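Local atomic coordinates of oxetanocin-like protein (PDB entry 1XX7), a protein that probably hydrolyses 2'-deoxyribonucleoside 5'-phosphates to the 2'-deoxyribonucleoside and phosphate, as a metal-dependent nucleotidase of the HD-domain family. Residues A[16-21]-A[78-83]; A[142-145]-A[150-153]. All coordinates share one frame; numbering follows the deposited sequence.

Contact 1: A[16-21]-A[78-83]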
loop_
_atom_site.group_PDB
_atom_site.type_symbol
_atom_site.label_atom_id
_atom_site.label_comp_id
_atom_site.label_asym_id
_atom_site.label_seq_id
_atom_site.Cartn_x
_atom_site.Cartn_y
_atom_site.Cartn_z
ATOM N N ALA A 16 -21.776 -2.949 6.101
ATOM C CA ALA A 16 -21.372 -2.930 4.694
ATOM C C ALA A 16 -20.041 -2.182 4.422
ATOM O O ALA A 16 -19.295 -2.529 3.506
ATOM C CB ALA A 16 -22.521 -2.301 3.802
ATOM N N GLY A 17 -19.779 -1.124 5.168
ATOM C CA GLY A 17 -18.487 -0.448 5.099
ATOM C C GLY A 17 -17.293 -1.347 5.430
ATOM O O GLY A 17 -16.216 -1.148 4.922
ATOM N N LYS A 18 -17.493 -2.341 6.273
ATOM C CA LYS A 18 -16.457 -3.332 6.549
ATOM C C LYS A 18 -15.936 -4.072 5.287
ATOM O O LYS A 18 -14.721 -4.352 5.157
ATOM C CB LYS A 18 -16.954 -4.303 7.587
ATOM C CG LYS A 18 -17.036 -3.761 8.976
ATOM C CD LYS A 18 -17.515 -4.921 9.890
ATOM C CE LYS A 18 -17.719 -4.597 11.381
ATOM N NZ LYS A 18 -16.971 -3.390 11.715
ATOM N N LEU A 19 -16.844 -4.302 4.336
ATOM C CA LEU A 19 -16.480 -4.880 3.045
ATOM C C LEU A 19 -15.573 -4.028 2.234
ATOM O O LEU A 19 -14.945 -4.549 1.319
ATOM C CB LEU A 19 -17.708 -5.194 2.186
ATOM C CG LEU A 19 -18.739 -6.184 2.715
ATOM C CD1 LEU A 19 -19.682 -6.607 1.562
ATOM C CD2 LEU A 19 -18.106 -7.360 3.326
ATOM N N LYS A 20 -15.493 -2.714 2.538
ATOM C CA LYS A 20 -14.554 -1.848 1.816
ATOM C C LYS A 20 -13.113 -2.139 2.204
ATOM O O LYS A 20 -12.197 -1.830 1.458
ATOM C CB LYS A 20 -14.825 -0.369 2.020
ATOM C CG LYS A 20 -16.190 0.105 1.496
ATOM C CD LYS A 20 -16.284 1.615 1.666
ATOM C CE LYS A 20 -17.688 2.200 1.438
ATOM N NZ LYS A 20 -17.593 3.717 1.353
ATOM N N ARG A 21 -12.934 -2.709 3.368
ATOM C CA ARG A 21 -11.615 -2.905 3.959
ATOM C C ARG A 21 -11.183 -4.369 3.996
ATOM O O ARG A 21 -10.002 -4.628 3.964
ATOM C CB ARG A 21 -11.600 -2.324 5.355
ATOM C CG ARG A 21 -11.959 -0.888 5.288
ATOM C CD ARG A 21 -11.706 -0.193 6.546
ATOM N NE ARG A 21 -12.494 -0.701 7.646
ATOM C CZ ARG A 21 -13.743 -0.353 7.927
ATOM N NH1 ARG A 21 -14.438 0.454 7.147
ATOM N NH2 ARG A 21 -14.329 -0.870 8.994
ATOM N N GLY A 78 -22.259 -11.294 4.512
ATOM C CA GLY A 78 -21.894 -12.079 5.683
ATOM C C GLY A 78 -20.385 -12.130 5.965
ATOM O O GLY A 78 -19.967 -12.418 7.101
ATOM N N GLU A 79 -19.585 -11.828 4.938
ATOM C CA GLU A 79 -18.138 -11.740 5.079
ATOM C C GLU A 79 -17.688 -10.506 5.863
ATOM O O GLU A 79 -16.575 -10.481 6.362
ATOM C CB GLU A 79 -17.449 -11.822 3.702
ATOM C CG GLU A 79 -17.815 -13.111 2.999
ATOM C CD GLU A 79 -17.032 -13.421 1.737
ATOM O OE1 GLU A 79 -16.393 -12.528 1.120
ATOM O OE2 GLU A 79 -17.104 -14.591 1.340
ATOM N N ALA A 80 -18.566 -9.504 5.996
ATOM C CA ALA A 80 -18.339 -8.390 6.891
ATOM C C ALA A 80 -18.077 -8.862 8.306
ATOM O O ALA A 80 -17.308 -8.254 9.023
ATOM C CB ALA A 80 -19.534 -7.400 6.868
ATOM N N ILE A 81 -18.705 -9.959 8.677
ATOM C CA ILE A 81 -18.553 -10.612 9.993
ATOM C C ILE A 81 -17.534 -11.774 9.996
ATOM O O ILE A 81 -16.684 -11.874 10.872
ATOM C CB ILE A 81 -19.978 -11.081 10.446
ATOM C CG1 ILE A 81 -20.936 -9.882 10.290
ATOM C CG2 ILE A 81 -19.972 -11.641 11.843
ATOM C CD1 ILE A 81 -22.163 -9.925 11.077
ATOM N N ILE A 82 -17.610 -12.616 8.975
ATOM C CA ILE A 82 -16.857 -13.883 8.897
ATOM C C ILE A 82 -15.481 -13.723 8.221
ATOM O O ILE A 82 -14.601 -14.564 8.420
ATOM C CB ILE A 82 -17.687 -14.938 8.111
ATOM C CG1 ILE A 82 -19.003 -15.280 8.843
ATOM C CG2 ILE A 82 -16.866 -16.215 7.777
ATOM C CD1 ILE A 82 -18.841 -15.647 10.325
ATOM N N THR A 83 -15.305 -12.621 7.470
ATOM C CA THR A 83 -14.195 -12.420 6.505
ATOM C C THR A 83 -14.342 -13.362 5.313
ATOM O O THR A 83 -15.207 -14.223 5.297
ATOM C CB THR A 83 -12.754 -12.572 7.099
ATOM O OG1 THR A 83 -12.458 -13.964 7.355
ATOM C CG2 THR A 83 -12.628 -11.759 8.372
#
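Ala-80 meets Leu-19 and Lys-18 at once, and the apolar part of the contact is built round its methyl group. CD2 of Leu-19 lies 3.8 Å from CB of Ala-80, and the same methyl rests against the backbone of the short helix 79-82, with CD2 of Leu-19 3.5 Å from the amide N of Ala-80. Leu-19 directs CG away from its own carbonyl carbon (chi1 -60°), which carries this branch across to the helix. Because Ala-80 carries only a methyl group, the two backbones can approach closely, the CA atoms of Lys-18 and Ala-80 lying 5.4 Å apart. CB of Lys-18 touches CB of Ala-80 at 4.1 Å.

This packing belongs to the helical HD domain, whose nickel site is formed by His-41, His-75, Asp-76 and Asp-132. The helix containing residues 79-82 comes just after the metal ligands His-75 and Asp-76, and its Glu-79 side chain lies about 6 Å from the nickel ion. Leu-19 also packs on Leu-77, in the loop that follows Asp-76, and on Val-38 of helix 38-58.

No hydrogen bond crosses the contact; the aliphatic chain of Lys-18 merely lies in van der Waals contact alongside the carbonyl of Ala-80, CD of Lys-18 3.5 Å from O of Ala-80, before its end turns away from helix 79-82. Within 78-83, the carbonyl O of Gly-78 accepts from the amides of both Ile-81 and Ile-82. Subunit contacts flank the pair: Lys-18 packs on Ile-29 of a second subunit, and Lys-20 forms salt bridges with Glu-36 and Asp-135 of a third.

Contact 2: A[142-145]-A[150-153]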
loop_
_atom_site.group_PDB
_atom_site.type_symbol
_atom_site.label_atom_id
_atom_site.label_comp_id
_atom_site.label_asym_id
_atom_site.label_seq_id
_atom_site.Cartn_x
_atom_site.Cartn_y
_atom_site.Cartn_z
ATOM N N GLU A 142 -6.736 -10.007 -15.027
ATOM C CA GLU A 142 -6.246 -8.649 -14.755
ATOM C C GLU A 142 -5.032 -8.696 -13.854
ATOM O O GLU A 142 -4.107 -7.959 -14.089
ATOM C CB GLU A 142 -7.337 -7.787 -14.120
ATOM C CG GLU A 142 -8.498 -7.560 -15.104
ATOM C CD GLU A 142 -9.672 -6.895 -14.485
ATOM O OE1 GLU A 142 -9.704 -5.658 -14.381
ATOM O OE2 GLU A 142 -10.565 -7.598 -14.082
ATOM N N TYR A 143 -5.019 -9.564 -12.829
ATOM C CA TYR A 143 -3.859 -9.626 -11.930
ATOM C C TYR A 143 -2.637 -10.229 -12.619
ATOM O O TYR A 143 -1.553 -9.806 -12.358
ATOM C CB TYR A 143 -4.152 -10.316 -10.587
ATOM C CG TYR A 143 -4.927 -9.464 -9.608
ATOM C CD1 TYR A 143 -4.701 -8.060 -9.491
ATOM C CD2 TYR A 143 -5.878 -10.048 -8.779
ATOM C CE1 TYR A 143 -5.475 -7.261 -8.563
ATOM C CE2 TYR A 143 -6.587 -9.304 -7.847
ATOM C CZ TYR A 143 -6.397 -7.907 -7.749
ATOM O OH TYR A 143 -7.161 -7.260 -6.836
ATOM N N GLU A 144 -2.839 -11.162 -13.537
ATOM C CA GLU A 144 -1.772 -11.656 -14.397
ATOM C C GLU A 144 -1.143 -10.580 -15.301
ATOM O O GLU A 144 0.056 -10.555 -15.456
ATOM C CB GLU A 144 -2.278 -12.796 -15.254
ATOM C CG GLU A 144 -2.599 -14.050 -14.436
ATOM C CD GLU A 144 -3.253 -15.172 -15.255
ATOM O OE1 GLU A 144 -3.448 -15.020 -16.486
ATOM O OE2 GLU A 144 -3.579 -16.218 -14.655
ATOM N N LEU A 145 -1.953 -9.701 -15.867
ATOM C CA LEU A 145 -1.453 -8.563 -16.612
ATOM C C LEU A 145 -0.504 -7.630 -15.801
ATOM O O LEU A 145 0.359 -6.991 -16.366
ATOM C CB LEU A 145 -2.646 -7.763 -17.158
ATOM C CG LEU A 145 -3.487 -8.343 -18.316
ATOM C CD1 LEU A 145 -4.520 -7.280 -18.761
ATOM C CD2 LEU A 145 -2.591 -8.702 -19.492
ATOM N N ASN A 150 0.926 -17.093 -10.789
ATOM C CA ASN A 150 0.535 -18.192 -9.918
ATOM C C ASN A 150 -0.986 -18.307 -9.673
ATOM O O ASN A 150 -1.421 -18.832 -8.662
ATOM C CB ASN A 150 1.293 -18.066 -8.588
ATOM C CG ASN A 150 1.011 -16.716 -7.816
ATOM O OD1 ASN A 150 0.466 -15.728 -8.343
ATOM N ND2 ASN A 150 1.400 -16.706 -6.562
ATOM N N LEU A 151 -1.779 -17.828 -10.619
ATOM C CA LEU A 151 -3.228 -17.754 -10.498
ATOM C C LEU A 151 -3.989 -18.647 -11.520
ATOM O O LEU A 151 -5.179 -18.467 -11.701
ATOM C CB LEU A 151 -3.686 -16.299 -10.748
ATOM C CG LEU A 151 -3.027 -15.193 -9.926
ATOM C CD1 LEU A 151 -3.793 -13.895 -10.179
ATOM C CD2 LEU A 151 -3.028 -15.524 -8.413
ATOM N N SER A 152 -3.318 -19.594 -12.179
ATOM C CA SER A 152 -3.966 -20.437 -13.213
ATOM C C SER A 152 -5.144 -21.273 -12.691
ATOM O O SER A 152 -6.106 -21.509 -13.402
ATOM C CB SER A 152 -2.934 -21.386 -13.844
ATOM O OG SER A 152 -2.530 -22.361 -12.882
ATOM N N GLU A 153 -5.046 -21.727 -11.455
ATOM C CA GLU A 153 -6.106 -22.480 -10.831
ATOM C C GLU A 153 -7.464 -21.747 -10.840
ATOM O O GLU A 153 -8.521 -22.414 -10.815
ATOM C CB GLU A 153 -5.740 -22.793 -9.372
ATOM C CG GLU A 153 -5.639 -21.532 -8.534
ATOM C CD GLU A 153 -5.259 -21.774 -7.108
ATOM O OE1 GLU A 153 -6.150 -22.148 -6.297
ATOM O OE2 GLU A 153 -4.077 -21.558 -6.791
#
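Tyr-143 and Leu-151 make the tight part of this contact, where CD1 of Leu-151 comes within 3.6 Å of CB of Tyr-143. The leucine points at the helix and presses a branch end against the root of the tyrosine side chain, not its ring. The ring swings away from Leu-151, with CG beside the backbone N (chi1 -76°), to stand edge-to-face with Trp-27 and give its OH a hydrogen bond partner in the backbone N of Glu-36. Leu-151 is buried, and it also packs on Trp-27 and Lys-30 of helix 25-30.

In this helical HD domain the chain reverses after helix 123-145, which carries the metal ligand Asp-132, and lays residues 150-153 beside residues 142-145, entering a 3-10 segment at Ser-152.

Looser packing marks the Glu-144 side. Its extended chain runs past Leu-151 in the opposite direction, bringing OE2 of Glu-144 to 3.9 Å from CB of Leu-151. OE2 of Glu-144 stands 4.2 Å from the amide N of Ser-152 without a hydrogen bond to it; OE2 is instead bonded to NE1 of Trp-155, just beyond the segment. Ser-152 is exposed to solvent and turns its side chain away from the helix.

From the N terminus, the chain runs through helix 10-18 into contact 1, whose partner arrives 57 residues later. The long loop thus closed takes in helices 25-30, 38-58 and 65-74, and with them His-41, His-75 and Asp-76 of the nickel site. Contact 2 opens only after that loop is shut, and closes a short turn of four intervening residues behind helix 123-145, the source of the fourth ligand, Asp-132. The two are therefore in series, neither nested nor crossed, with centres 24 Å apart and no touch. Helix 25-30, inside the first loop, nevertheless packs on Leu-151 of contact 2.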